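Local coordinates for protein catalase-3 (Neurospora crassa, PDB 4AJ9) that breaks down hydrogen peroxide to water and oxygen with a heme cofactor, and so probably protects the cell from peroxide damage, at residues C[153-156]-C[157-161]; C[239-242]-C[243-246]; C[255-258]-C[259-262]; C[481-484]-C[485-488]. All blocks are in the same frame, centred on the assembly; numbering follows the deposited sequence.

Contact 1 (C[153-156]-C[157-161])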
ATOM      1  N   ASP C 153      15.016 -19.339   5.042  1.00  2.61           N
ATOM      2  CA  ASP C 153      15.004 -20.757   5.398  1.00  2.25           C
ATOM      3  C   ASP C 153      14.943 -20.999   6.906  1.00  4.80           C
ATOM      4  O   ASP C 153      14.063 -21.705   7.393  1.00  4.93           O
ATOM      5  CB  ASP C 153      16.216 -21.472   4.795  1.00  5.86           C
ATOM      6  CG  ASP C 153      16.223 -21.407   3.281  1.00  6.51           C
ATOM      7  OD1 ASP C 153      15.302 -21.983   2.666  1.00  6.03           O
ATOM      8  OD2 ASP C 153      17.139 -20.778   2.713  1.00  5.77           O
ATOM      9  N   LEU C 154      15.897 -20.437   7.632  1.00  2.04           N
ATOM     10  CA  LEU C 154      15.875 -20.482   9.095  1.00  2.54           C
ATOM     11  C   LEU C 154      14.532 -20.035   9.663  1.00  3.73           C
ATOM     12  O   LEU C 154      13.900 -20.740  10.453  1.00  5.17           O
ATOM     13  CB  LEU C 154      16.974 -19.579   9.658  1.00  5.26           C
ATOM     14  CG  LEU C 154      16.819 -19.202  11.134  1.00  2.25           C
ATOM     15  CD1 LEU C 154      17.175 -20.395  12.046  1.00  6.07           C
ATOM     16  CD2 LEU C 154      17.670 -17.978  11.466  1.00  5.73           C
ATOM     17  N   ILE C 155      14.106 -18.841   9.275  1.00  3.07           N
ATOM     18  CA  ILE C 155      12.899 -18.259   9.851  1.00  2.65           C
ATOM     19  C   ILE C 155      11.653 -19.098   9.539  1.00  1.79           C
ATOM     20  O   ILE C 155      10.838 -19.380  10.436  1.00  3.77           O
ATOM     21  CB  ILE C 155      12.713 -16.822   9.384  1.00  3.25           C
ATOM     22  CG1 ILE C 155      13.897 -15.963   9.857  1.00  7.94           C
ATOM     23  CG2 ILE C 155      11.382 -16.275   9.897  1.00  6.41           C
ATOM     24  CD1 ILE C 155      14.127 -16.012  11.381  1.00  1.64           C
ATOM     25  N   HIS C 156      11.500 -19.505   8.279  1.00  4.57           N
ATOM     26  CA  HIS C 156      10.391 -20.381   7.908  1.00  2.63           C
ATOM     27  C   HIS C 156      10.339 -21.653   8.765  1.00  5.13           C
ATOM     28  O   HIS C 156       9.264 -22.090   9.173  1.00  2.52           O
ATOM     29  CB  HIS C 156      10.482 -20.795   6.438  1.00  4.34           C
ATOM     30  CG  HIS C 156      10.019 -19.743   5.482  1.00  3.33           C
ATOM     31  ND1 HIS C 156       9.895 -19.971   4.127  1.00  2.89           N
ATOM     32  CD2 HIS C 156       9.665 -18.452   5.682  1.00  3.88           C
ATOM     33  CE1 HIS C 156       9.476 -18.865   3.535  1.00  4.66           C
ATOM     34  NE2 HIS C 156       9.341 -17.925   4.454  1.00  3.59           N
ATOM     35  N   SER C 157      11.503 -22.243   9.030  1.00  4.47           N
ATOM     36  CA  SER C 157      11.557 -23.516   9.738  1.00  3.99           C
ATOM     37  C   SER C 157      11.178 -23.344  11.207  1.00  4.17           C
ATOM     38  O   SER C 157      10.575 -24.240  11.814  1.00  7.07           O
ATOM     39  CB  SER C 157      12.961 -24.144   9.630  1.00  5.40           C
ATOM     40  OG  SER C 157      13.859 -23.605  10.599  1.00  7.09           O
ATOM     41  N   VAL C 158      11.525 -22.187  11.761  0.67  4.74           N
ATOM     42  CA  VAL C 158      11.294 -21.895  13.174  0.67  4.34           C
ATOM     43  C   VAL C 158       9.875 -21.364  13.448  0.67  6.18           C
ATOM     44  O   VAL C 158       9.286 -21.633  14.498  0.67  7.60           O
ATOM     45  CB  VAL C 158      12.379 -20.933  13.697  0.67  4.74           C
ATOM     46  CG1 VAL C 158      11.954 -20.259  14.980  0.67  3.89           C
ATOM     47  CG2 VAL C 158      13.699 -21.688  13.877  0.67  4.47           C
ATOM     48  N   LYS C 159       9.320 -20.635  12.490  1.00  3.46           N
ATOM     49  CA  LYS C 159       7.952 -20.122  12.611  1.00  4.27           C
ATOM     50  C   LYS C 159       6.910 -21.245  12.436  1.00  6.14           C
ATOM     51  O   LYS C 159       7.257 -22.375  12.073  1.00  5.03           O
ATOM     52  CB  LYS C 159       7.737 -18.923  11.672  1.00  2.43           C
ATOM     53  CG  LYS C 159       8.069 -17.592  12.345  1.00  6.66           C
ATOM     54  CD  LYS C 159       8.074 -16.416  11.379  1.00  8.90           C
ATOM     55  CE  LYS C 159       8.449 -15.101  12.074  1.00  6.70           C
ATOM     56  NZ  LYS C 159       7.365 -14.478  12.916  1.00  6.35           N
ATOM     57  N   PRO C 160       5.632 -20.964  12.732  1.00  3.66           N
ATOM     58  CA  PRO C 160       4.667 -22.078  12.743  1.00  5.10           C
ATOM     59  C   PRO C 160       4.562 -22.807  11.407  1.00  6.57           C
ATOM     60  O   PRO C 160       4.755 -22.204  10.353  1.00  8.47           O
ATOM     61  CB  PRO C 160       3.329 -21.382  13.047  1.00  6.50           C
ATOM     62  CG  PRO C 160       3.724 -20.108  13.779  1.00  7.88           C
ATOM     63  CD  PRO C 160       5.010 -19.680  13.104  1.00  4.80           C
ATOM     64  N   SER C 161       4.259 -24.102  11.466  1.00  2.32           N
ATOM     65  CA  SER C 161       4.000 -24.898  10.265  1.00  5.04           C
ATOM     66  C   SER C 161       2.997 -24.176   9.375  1.00  5.98           C
ATOM     67  O   SER C 161       1.994 -23.639   9.859  1.00  4.21           O
ATOM     68  CB  SER C 161       3.467 -26.283  10.645  1.00  7.44           C
ATOM     69  OG  SER C 161       3.452 -27.160   9.533  1.00  8.13           O
TER
HETATM   70  O   HOH W   1       6.927 -20.882   8.942  1.00  7.04           O
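Lys159 lays its aliphatic chain along Ile155, one turn back on helix 151-158, and can be followed outward atom by atom. Its CB sits 3.4 Å from Ile155 O and CG stays near the same oxygen; CD then meets Ile155 CG2 at 3.6 Å, and CE is still beside that methyl before the chain bends at its last torsion (chi4 -76°). There NZ leaves the helix and donates to Ala107 O, so a long, flexible residue is apolar along its length and polar at its end. Ile155 can offer the methyl because CG2 stands anti to its own backbone N, while Ile155 also packs on Val64.

Lys159 N closes the final turn on Ile155 O at 2.8 Å, and Lys159 is where helical geometry ends. Just before it, Leu154 O takes two bonds, from Val158 N at 3.1 Å and from Ser157 OG at 2.9 Å; a serine hydroxyl is short enough to fold back (chi1 83°) onto its own helix. With an alanine in place of Ser157, Leu154 O would probably keep the Val158 amide but lose its second donor. Beyond the end, a water gives its hydrogens to His156 O and Pro160 O, joining the last turn to the outgoing chain. Asp153 makes a salt bridge with Lys50 of the third subunit, and His156 NE2 a hydrogen bond with Glu57 of that same subunit. The chemistry thus implies a helix end whose hydroxyl is spent internally, while Asp153 and His156 reach across to other subunits.

Contact 2 (C[239-242]-C[243-246])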
ATOM      1  N   LEU C 239      14.882 -17.360  34.082  1.00  7.19           N
ATOM      2  CA  LEU C 239      13.836 -18.150  34.693  1.00  5.15           C
ATOM      3  C   LEU C 239      14.184 -19.627  34.518  1.00  7.56           C
ATOM      4  O   LEU C 239      15.235 -19.947  33.963  1.00  8.78           O
ATOM      5  CB  LEU C 239      12.521 -17.837  33.982  1.00  7.50           C
ATOM      6  CG  LEU C 239      12.177 -16.346  33.887  1.00  7.23           C
ATOM      7  CD1 LEU C 239      10.911 -16.114  33.045  1.00 10.52           C
ATOM      8  CD2 LEU C 239      12.022 -15.733  35.278  1.00 10.80           C
ATOM      9  N   VAL C 240      13.316 -20.525  34.988  1.00  4.78           N
ATOM     10  CA  VAL C 240      13.391 -21.929  34.586  1.00  6.40           C
ATOM     11  C   VAL C 240      12.226 -22.219  33.633  1.00  8.56           C
ATOM     12  O   VAL C 240      11.233 -21.494  33.642  1.00  6.97           O
ATOM     13  CB  VAL C 240      13.403 -22.897  35.806  1.00  7.52           C
ATOM     14  CG1 VAL C 240      14.642 -22.628  36.663  1.00  6.19           C
ATOM     15  CG2 VAL C 240      12.136 -22.753  36.642  1.00 10.22           C
ATOM     16  N   TRP C 241      12.359 -23.243  32.796  1.00  7.83           N
ATOM     17  CA  TRP C 241      11.371 -23.479  31.740  1.00  8.25           C
ATOM     18  C   TRP C 241       9.943 -23.678  32.268  1.00 13.21           C
ATOM     19  O   TRP C 241       8.992 -23.050  31.781  1.00  8.38           O
ATOM     20  CB  TRP C 241      11.788 -24.642  30.836  1.00  8.40           C
ATOM     21  CG  TRP C 241      10.785 -24.924  29.756  1.00  6.78           C
ATOM     22  CD1 TRP C 241      10.126 -26.101  29.536  1.00  6.41           C
ATOM     23  CD2 TRP C 241      10.294 -24.000  28.774  1.00  6.80           C
ATOM     24  NE1 TRP C 241       9.265 -25.969  28.467  1.00  7.88           N
ATOM     25  CE2 TRP C 241       9.349 -24.690  27.985  1.00  6.56           C
ATOM     26  CE3 TRP C 241      10.563 -22.657  28.485  1.00  9.47           C
ATOM     27  CZ2 TRP C 241       8.684 -24.089  26.914  1.00 10.96           C
ATOM     28  CZ3 TRP C 241       9.889 -22.053  27.429  1.00  7.12           C
ATOM     29  CH2 TRP C 241       8.961 -22.771  26.656  1.00  6.13           C
ATOM     30  N   GLU C 242       9.800 -24.538  33.274  1.00 11.48           N
ATOM     31  CA  GLU C 242       8.490 -24.818  33.858  1.00 10.64           C
ATOM     32  C   GLU C 242       7.816 -23.557  34.406  1.00  8.45           C
ATOM     33  O   GLU C 242       6.600 -23.485  34.460  1.00  6.64           O
ATOM     34  CB  GLU C 242       8.579 -25.917  34.939  1.00 10.84           C
ATOM     35  CG  GLU C 242       9.616 -25.689  36.025  1.00 11.65           C
ATOM     36  CD  GLU C 242      10.996 -26.246  35.682  1.00 10.80           C
ATOM     37  OE1 GLU C 242      11.330 -26.363  34.481  1.00  7.95           O
ATOM     38  OE2 GLU C 242      11.753 -26.559  36.628  1.00 10.96           O
ATOM     39  N   GLU C 243       8.620 -22.578  34.814  1.00  8.28           N
ATOM     40  CA  GLU C 243       8.138 -21.281  35.281  1.00  7.72           C
ATOM     41  C   GLU C 243       7.712 -20.414  34.102  1.00  6.56           C
ATOM     42  O   GLU C 243       6.615 -19.847  34.085  1.00  7.81           O
ATOM     43  CB  GLU C 243       9.276 -20.575  36.014  1.00  7.58           C
ATOM     44  CG  GLU C 243       8.989 -19.172  36.526  1.00  7.99           C
ATOM     45  CD  GLU C 243      10.203 -18.578  37.221  1.00  7.35           C
ATOM     46  OE1 GLU C 243      11.333 -19.058  36.952  1.00  7.73           O
ATOM     47  OE2 GLU C 243      10.035 -17.655  38.050  1.00  9.29           O
ATOM     48  N   ALA C 244       8.610 -20.295  33.128  1.00  5.49           N
ATOM     49  CA  ALA C 244       8.369 -19.485  31.931  1.00  6.49           C
ATOM     50  C   ALA C 244       7.078 -19.877  31.220  1.00  5.24           C
ATOM     51  O   ALA C 244       6.389 -19.023  30.660  1.00  6.78           O
ATOM     52  CB  ALA C 244       9.553 -19.587  30.970  1.00  9.14           C
ATOM     53  N   GLN C 245       6.740 -21.163  31.262  1.00 10.10           N
ATOM     54  CA  GLN C 245       5.528 -21.653  30.607  1.00 10.23           C
ATOM     55  C   GLN C 245       4.255 -21.163  31.285  1.00  5.86           C
ATOM     56  O   GLN C 245       3.326 -20.726  30.619  1.00  5.99           O
ATOM     57  CB  GLN C 245       5.516 -23.171  30.561  1.00 13.42           C
ATOM     58  CG  GLN C 245       6.493 -23.774  29.588  1.00  9.20           C
ATOM     59  CD  GLN C 245       6.136 -25.202  29.293  1.00  8.93           C
ATOM     60  OE1 GLN C 245       6.148 -26.044  30.184  1.00 14.25           O
ATOM     61  NE2 GLN C 245       5.771 -25.479  28.047  1.00 16.91           N
ATOM     62  N   VAL C 246       4.204 -21.259  32.606  1.00  6.31           N
ATOM     63  CA  VAL C 246       3.045 -20.772  33.343  1.00  8.16           C
ATOM     64  C   VAL C 246       2.940 -19.260  33.188  1.00  6.62           C
ATOM     65  O   VAL C 246       1.850 -18.706  33.022  1.00 10.65           O
ATOM     66  CB  VAL C 246       3.130 -21.157  34.831  1.00  6.16           C
ATOM     67  CG1 VAL C 246       2.050 -20.447  35.627  1.00  4.89           C
ATOM     68  CG2 VAL C 246       3.031 -22.685  34.984  1.00  5.67           C
TER
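Glu243 reaches back from the first turn of helix 241-250 to the residue before it: its OE1 accepts from Val240 N at 3.2 Å, nearly straight (164°). Val240 is the N-cap residue, so this is the bond a capping box has from its N3 residue; a valine side chain cannot return the other. CG anti to the backbone N (chi1 177°) and an extended chain beyond carry the carboxylate that far. On the way, Glu243 CB packs on Val240 CG2 at 3.6 Å and OE1 lies against Leu239 CB. Salt bridges to Lys625 and Lys669 also hold the carboxylate.

Trp241 and Gln245, four apart, stack. Gln245 CG stands over one face of the indole, 3.7 Å from the centroid of the six-membered ring, a CH-pi contact; the amide follows across the ring, its plane 27° from that of the indole and its CD 3.3 Å from Trp241 NE1. A glutamine suits the place, flat enough to lie on the ring yet ending in an oxygen that accepts from Lys250 of the third subunit. Phe466 of helix 454-468 meets Trp241 edge-to-face, and Phe459 of that helix packs on Val240, while Leu239 pairs by its backbone with Ile199.

Contact 3 (C[255-258]-C[259-262])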
ATOM      1  N   HIS C 255       7.619  -9.097  30.476  1.00  4.39           N
ATOM      2  CA  HIS C 255       8.840  -8.331  30.211  1.00  3.52           C
ATOM      3  C   HIS C 255       8.567  -6.862  29.872  1.00  4.93           C
ATOM      4  O   HIS C 255       9.270  -5.966  30.346  1.00  4.35           O
ATOM      5  CB  HIS C 255       9.687  -8.983  29.116  1.00  4.72           C
ATOM      6  CG  HIS C 255      10.383 -10.237  29.550  1.00  5.74           C
ATOM      7  ND1 HIS C 255      10.932 -11.130  28.655  1.00  7.33           N
ATOM      8  CD2 HIS C 255      10.621 -10.748  30.784  1.00  6.40           C
ATOM      9  CE1 HIS C 255      11.473 -12.140  29.317  1.00  6.35           C
ATOM     10  NE2 HIS C 255      11.294 -11.933  30.610  1.00  5.42           N
ATOM     11  N   ARG C 256       7.566  -6.599  29.038  1.00  4.40           N
ATOM     12  CA  ARG C 256       7.267  -5.205  28.747  1.00  6.48           C
ATOM     13  C   ARG C 256       6.745  -4.483  29.991  1.00  4.81           C
ATOM     14  O   ARG C 256       7.004  -3.302  30.159  1.00  7.08           O
ATOM     15  CB  ARG C 256       6.326  -5.032  27.544  1.00  7.77           C
ATOM     16  CG  ARG C 256       4.928  -5.576  27.695  1.00 11.68           C
ATOM     17  CD  ARG C 256       4.075  -5.212  26.463  1.00  5.78           C
ATOM     18  NE  ARG C 256       4.697  -5.689  25.221  1.00  6.75           N
ATOM     19  CZ  ARG C 256       4.170  -5.555  24.008  1.00  5.51           C
ATOM     20  NH1 ARG C 256       2.998  -4.955  23.847  1.00  4.13           N
ATOM     21  NH2 ARG C 256       4.815  -6.033  22.949  1.00  8.34           N
ATOM     22  N   GLN C 257       6.009  -5.187  30.851  1.00  3.42           N
ATOM     23  CA  GLN C 257       5.590  -4.588  32.117  1.00  8.46           C
ATOM     24  C   GLN C 257       6.798  -4.316  33.028  1.00  3.42           C
ATOM     25  O   GLN C 257       6.879  -3.261  33.667  1.00  7.27           O
ATOM     26  CB  GLN C 257       4.558  -5.470  32.837  1.00  9.09           C
ATOM     27  CG  GLN C 257       3.903  -4.796  34.047  1.00 17.79           C
ATOM     28  CD  GLN C 257       2.857  -3.755  33.650  1.00 19.90           C
ATOM     29  OE1 GLN C 257       1.803  -4.096  33.105  1.00 16.82           O
ATOM     30  NE2 GLN C 257       3.142  -2.482  33.931  1.00 12.07           N
ATOM     31  N   ASP C 258       7.731  -5.267  33.094  1.00  5.76           N
ATOM     32  CA  ASP C 258       8.915  -5.115  33.951  1.00  3.89           C
ATOM     33  C   ASP C 258       9.708  -3.856  33.565  1.00  4.87           C
ATOM     34  O   ASP C 258      10.097  -3.061  34.416  1.00  5.65           O
ATOM     35  CB  ASP C 258       9.796  -6.374  33.888  1.00  2.59           C
ATOM     36  CG  ASP C 258      11.187  -6.147  34.442  1.00  8.35           C
ATOM     37  OD1 ASP C 258      12.000  -5.464  33.775  1.00  6.12           O
ATOM     38  OD2 ASP C 258      11.476  -6.649  35.551  1.00  5.66           O
ATOM     39  N   LEU C 259       9.933  -3.670  32.272  1.00  4.75           N
ATOM     40  CA  LEU C 259      10.686  -2.511  31.789  1.00  2.70           C
ATOM     41  C   LEU C 259       9.940  -1.212  32.078  1.00  4.21           C
ATOM     42  O   LEU C 259      10.525  -0.222  32.550  1.00  6.23           O
ATOM     43  CB  LEU C 259      10.918  -2.652  30.281  1.00  8.04           C
ATOM     44  CG  LEU C 259      11.644  -1.502  29.591  1.00  8.94           C
ATOM     45  CD1 LEU C 259      13.024  -1.325  30.184  1.00 10.52           C
ATOM     46  CD2 LEU C 259      11.715  -1.763  28.092  1.00  3.50           C
ATOM     47  N   TRP C 260       8.646  -1.213  31.774  1.00  5.30           N
ATOM     48  CA  TRP C 260       7.810  -0.045  32.011  1.00  9.47           C
ATOM     49  C   TRP C 260       7.869   0.334  33.481  1.00  6.63           C
ATOM     50  O   TRP C 260       8.011   1.510  33.813  1.00  5.75           O
ATOM     51  CB  TRP C 260       6.354  -0.328  31.632  1.00  7.51           C
ATOM     52  CG  TRP C 260       5.480   0.902  31.644  1.00  7.36           C
ATOM     53  CD1 TRP C 260       4.798   1.428  32.711  1.00 13.79           C
ATOM     54  CD2 TRP C 260       5.202   1.763  30.529  1.00  8.51           C
ATOM     55  NE1 TRP C 260       4.117   2.568  32.322  1.00 15.01           N
ATOM     56  CE2 TRP C 260       4.351   2.790  30.989  1.00 11.55           C
ATOM     57  CE3 TRP C 260       5.598   1.765  29.186  1.00  8.99           C
ATOM     58  CZ2 TRP C 260       3.879   3.803  30.148  1.00  9.78           C
ATOM     59  CZ3 TRP C 260       5.117   2.773  28.352  1.00  9.97           C
ATOM     60  CH2 TRP C 260       4.277   3.777  28.840  1.00 12.18           C
ATOM     61  N   ASP C 261       7.745  -0.665  34.355  1.00  9.81           N
ATOM     62  CA  ASP C 261       7.664  -0.423  35.798  1.00 11.57           C
ATOM     63  C   ASP C 261       8.983   0.107  36.345  1.00 11.66           C
ATOM     64  O   ASP C 261       9.003   1.016  37.179  1.00  9.26           O
ATOM     65  CB  ASP C 261       7.282  -1.701  36.571  1.00  3.98           C
ATOM     66  CG  ASP C 261       5.810  -2.053  36.459  1.00 17.65           C
ATOM     67  OD1 ASP C 261       5.005  -1.213  36.005  1.00  8.79           O
ATOM     68  OD2 ASP C 261       5.458  -3.182  36.847  1.00 15.81           O
ATOM     69  N   ALA C 262      10.084  -0.487  35.892  1.00 10.45           N
ATOM     70  CA  ALA C 262      11.405  -0.081  36.346  1.00  8.38           C
ATOM     71  C   ALA C 262      11.610   1.391  36.021  1.00 12.28           C
ATOM     72  O   ALA C 262      12.087   2.164  36.852  1.00 10.95           O
ATOM     73  CB  ALA C 262      12.486  -0.943  35.689  1.00  5.73           C
TER
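Gln257 NE2 donates to Asp261 OD1 at 3.1 Å, a side-chain bond spanning one turn of helix 254-264. The glutamine bends at chi2 (76°) to bring its amide back over the carboxylate, which it meets from above its plane, 43° out, rather than within it. A neutral amide can supply an N-H here without adding charge; OD1 takes it, while OD2 makes a salt bridge with Arg533.

The backbone is satisfied in regular i to i+4 fashion. Leu259 N donates to His255 O and Trp260 N to Arg256 O, both at 3.1 Å; Asp261 N reaches Gln257 O at 2.8 Å, and Ala262 N reaches Asp258 O at 3.0 Å. Small Ala262 rests its CB on that same Asp258 carbonyl.

The other charged side chains find partners beyond the helix. Asp258, buried, gives OD1 to Arg204 and OD2 to Arg201, so both oxygens have cationic partners. Arg256 sends NH1 to Glu165 of the third subunit, and its backbone N is taken by Asp114. Each of the two aspartates thus faces arginine, which would probably keep both carboxylates ionised; within the helix the bonds are neutral or singly charged, and its ion pairs are all made with residues outside it, in its own chain and in a neighbouring subunit.

Contact 4 (C[481-484]-C[485-488])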
ATOM      1  N   LEU C 481      20.296 -36.175  17.243  1.00 14.43           N
ATOM      2  CA  LEU C 481      21.265 -36.866  18.108  1.00 12.95           C
ATOM      3  C   LEU C 481      22.636 -36.961  17.451  1.00  8.67           C
ATOM      4  O   LEU C 481      23.656 -36.747  18.095  1.00  7.87           O
ATOM      5  CB  LEU C 481      20.785 -38.273  18.473  1.00 15.30           C
ATOM      6  CG  LEU C 481      19.718 -38.338  19.564  1.00 24.30           C
ATOM      7  CD1 LEU C 481      19.326 -39.781  19.821  1.00 33.07           C
ATOM      8  CD2 LEU C 481      20.226 -37.683  20.843  1.00 20.72           C
ATOM      9  N   GLU C 482      22.654 -37.300  16.167  1.00  8.18           N
ATOM     10  CA  GLU C 482      23.916 -37.432  15.453  1.00  8.94           C
ATOM     11  C   GLU C 482      24.697 -36.117  15.483  1.00  9.30           C
ATOM     12  O   GLU C 482      25.921 -36.109  15.626  1.00  9.94           O
ATOM     13  CB  GLU C 482      23.674 -37.884  14.016  1.00 16.00           C
ATOM     14  CG  GLU C 482      24.915 -37.853  13.163  1.00 27.78           C
ATOM     15  CD  GLU C 482      24.689 -38.455  11.794  1.00 43.78           C
ATOM     16  OE1 GLU C 482      23.804 -37.957  11.064  1.00 42.68           O
ATOM     17  OE2 GLU C 482      25.399 -39.425  11.447  1.00 58.23           O
ATOM     18  N   GLN C 483      23.984 -35.003  15.355  1.00  8.29           N
ATOM     19  CA  GLN C 483      24.610 -33.686  15.453  1.00  7.75           C
ATOM     20  C   GLN C 483      25.025 -33.321  16.871  1.00  8.57           C
ATOM     21  O   GLN C 483      26.119 -32.801  17.082  1.00  9.29           O
ATOM     22  CB  GLN C 483      23.701 -32.608  14.857  1.00  9.65           C
ATOM     23  CG  GLN C 483      23.466 -32.796  13.373  1.00  3.70           C
ATOM     24  CD  GLN C 483      24.752 -32.725  12.572  1.00 11.58           C
ATOM     25  OE1 GLN C 483      25.572 -31.831  12.785  1.00 10.25           O
ATOM     26  NE2 GLN C 483      24.933 -33.661  11.644  1.00 12.20           N
ATOM     27  N   LEU C 484      24.160 -33.566  17.849  1.00  6.91           N
ATOM     28  CA  LEU C 484      24.535 -33.236  19.222  1.00  6.88           C
ATOM     29  C   LEU C 484      25.793 -34.003  19.601  1.00 10.39           C
ATOM     30  O   LEU C 484      26.658 -33.480  20.292  1.00  9.86           O
ATOM     31  CB  LEU C 484      23.417 -33.586  20.200  1.00 10.73           C
ATOM     32  CG  LEU C 484      22.147 -32.746  20.069  1.00 11.31           C
ATOM     33  CD1 LEU C 484      21.089 -33.274  21.032  1.00 10.67           C
ATOM     34  CD2 LEU C 484      22.446 -31.268  20.328  1.00  5.42           C
ATOM     35  N   ASN C 485      25.867 -35.252  19.143  1.00  7.73           N
ATOM     36  CA  ASN C 485      26.987 -36.123  19.454  1.00  9.07           C
ATOM     37  C   ASN C 485      28.328 -35.601  18.947  1.00 10.70           C
ATOM     38  O   ASN C 485      29.382 -35.984  19.464  1.00 13.70           O
ATOM     39  CB  ASN C 485      26.757 -37.524  18.880  1.00 14.93           C
ATOM     40  CG  ASN C 485      27.792 -38.531  19.378  1.00 12.90           C
ATOM     41  OD1 ASN C 485      28.129 -38.542  20.556  1.00 12.02           O
ATOM     42  ND2 ASN C 485      28.311 -39.354  18.477  1.00 14.18           N
ATOM     43  N   LYS C 486      28.293 -34.755  17.920  1.00 10.10           N
ATOM     44  CA  LYS C 486      29.513 -34.186  17.361  1.00 11.33           C
ATOM     45  C   LYS C 486      30.020 -33.067  18.252  1.00 12.35           C
ATOM     46  O   LYS C 486      31.183 -32.661  18.180  1.00 13.82           O
ATOM     47  CB  LYS C 486      29.275 -33.663  15.942  1.00 13.84           C
ATOM     48  CG  LYS C 486      29.178 -34.745  14.896  1.00  6.71           C
ATOM     49  CD  LYS C 486      28.927 -34.128  13.538  1.00 16.10           C
ATOM     50  CE  LYS C 486      28.545 -35.177  12.499  1.00 30.46           C
ATOM     51  NZ  LYS C 486      29.674 -36.079  12.142  1.00 28.15           N
ATOM     52  N   ILE C 487      29.134 -32.572  19.100  1.00  8.95           N
ATOM     53  CA  ILE C 487      29.476 -31.522  20.038  1.00 11.53           C
ATOM     54  C   ILE C 487      29.956 -32.116  21.359  1.00 15.12           C
ATOM     55  O   ILE C 487      30.980 -31.703  21.900  1.00 12.16           O
ATOM     56  CB  ILE C 487      28.260 -30.615  20.311  1.00 12.70           C
ATOM     57  CG1 ILE C 487      27.912 -29.798  19.064  1.00 11.52           C
ATOM     58  CG2 ILE C 487      28.537 -29.692  21.470  1.00  7.58           C
ATOM     59  CD1 ILE C 487      26.616 -29.005  19.206  1.00  9.32           C
ATOM     60  N   SER C 488      29.198 -33.081  21.873  1.00  9.63           N
ATOM     61  CA  SER C 488      29.516 -33.723  23.138  1.00 12.45           C
ATOM     62  C   SER C 488      28.813 -35.070  23.233  1.00 16.47           C
ATOM     63  O   SER C 488      27.591 -35.153  23.153  1.00 10.51           O
ATOM     64  CB  SER C 488      29.096 -32.831  24.307  1.00 14.16           C
ATOM     65  OG  SER C 488      29.128 -33.537  25.534  1.00 13.33           O
TER
HETATM   66  O   HOH W   2      27.503 -38.308  15.788  1.00 17.27           O
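Lys486 runs its methylenes past Glu482 and Gln483, CG lying 3.6 Å from Glu482 O and CE 4.0 Å from Gln483 NE2, where the two side chains cross. The long hydrocarbon suits a flank of the helix that is only partly buried, and its end, bent at chi4, keeps NZ within a weak, long ion pair with Asp507. Cut back to an alanine, the side chain would probably lose its packing along Glu482 O and Gln483, and Asp507 its distant positive charge. Gln483 OE1 is held by Tyr442.

Behind these side chains the backbone changes its bonding. Asn485 N still donates to Leu481 O in the alpha-helical i to i+4 way, at 2.9 Å, but Lys486 N goes to Gln483 O, three residues back, at 3.0 Å, standing above the carbonyl plane. Leu484 O accepts twice, from Ile487 N and from Ser488 N, the latter at 3.0 Å. Helix 474-487 thus mixes i to i+3 and i to i+4 bonds in its weakly bonded last turn, and Ser488 then acts as N-cap of helix 489-499, its OG accepting from Val491 N.

A water donates to Glu482 O at 2.7 Å and accepts from Asn485 ND2, which also donates to Gln505 O. Further out, Leu484 and Ile487 pack on Phe191 of helix 187-193, while Leu481 meets Val495 of helix 489-499.

Overall arrangement
Along the chain the four contacts follow in series, each within one helix or at its end. Contacts 1, 2 and 3, on helices 151-158, 241-250 and 254-264, belong to the heme-binding catalase region; contact 4, on helix 474-487, belongs to the catalase-related region. Contacts 2 and 3 lie on successive helices, with nearest atoms about 5 Å apart and centres about 18 Å apart, whereas contacts 3 and 4 are the most distant, centres about 39 Å apart. Contact 1 lies closest to the heme. Contacts 1 to 3 all touch the third subunit, and contact 1 the second as well, so these helices help build the tetramer, while contact 4 joins helices of its own chain.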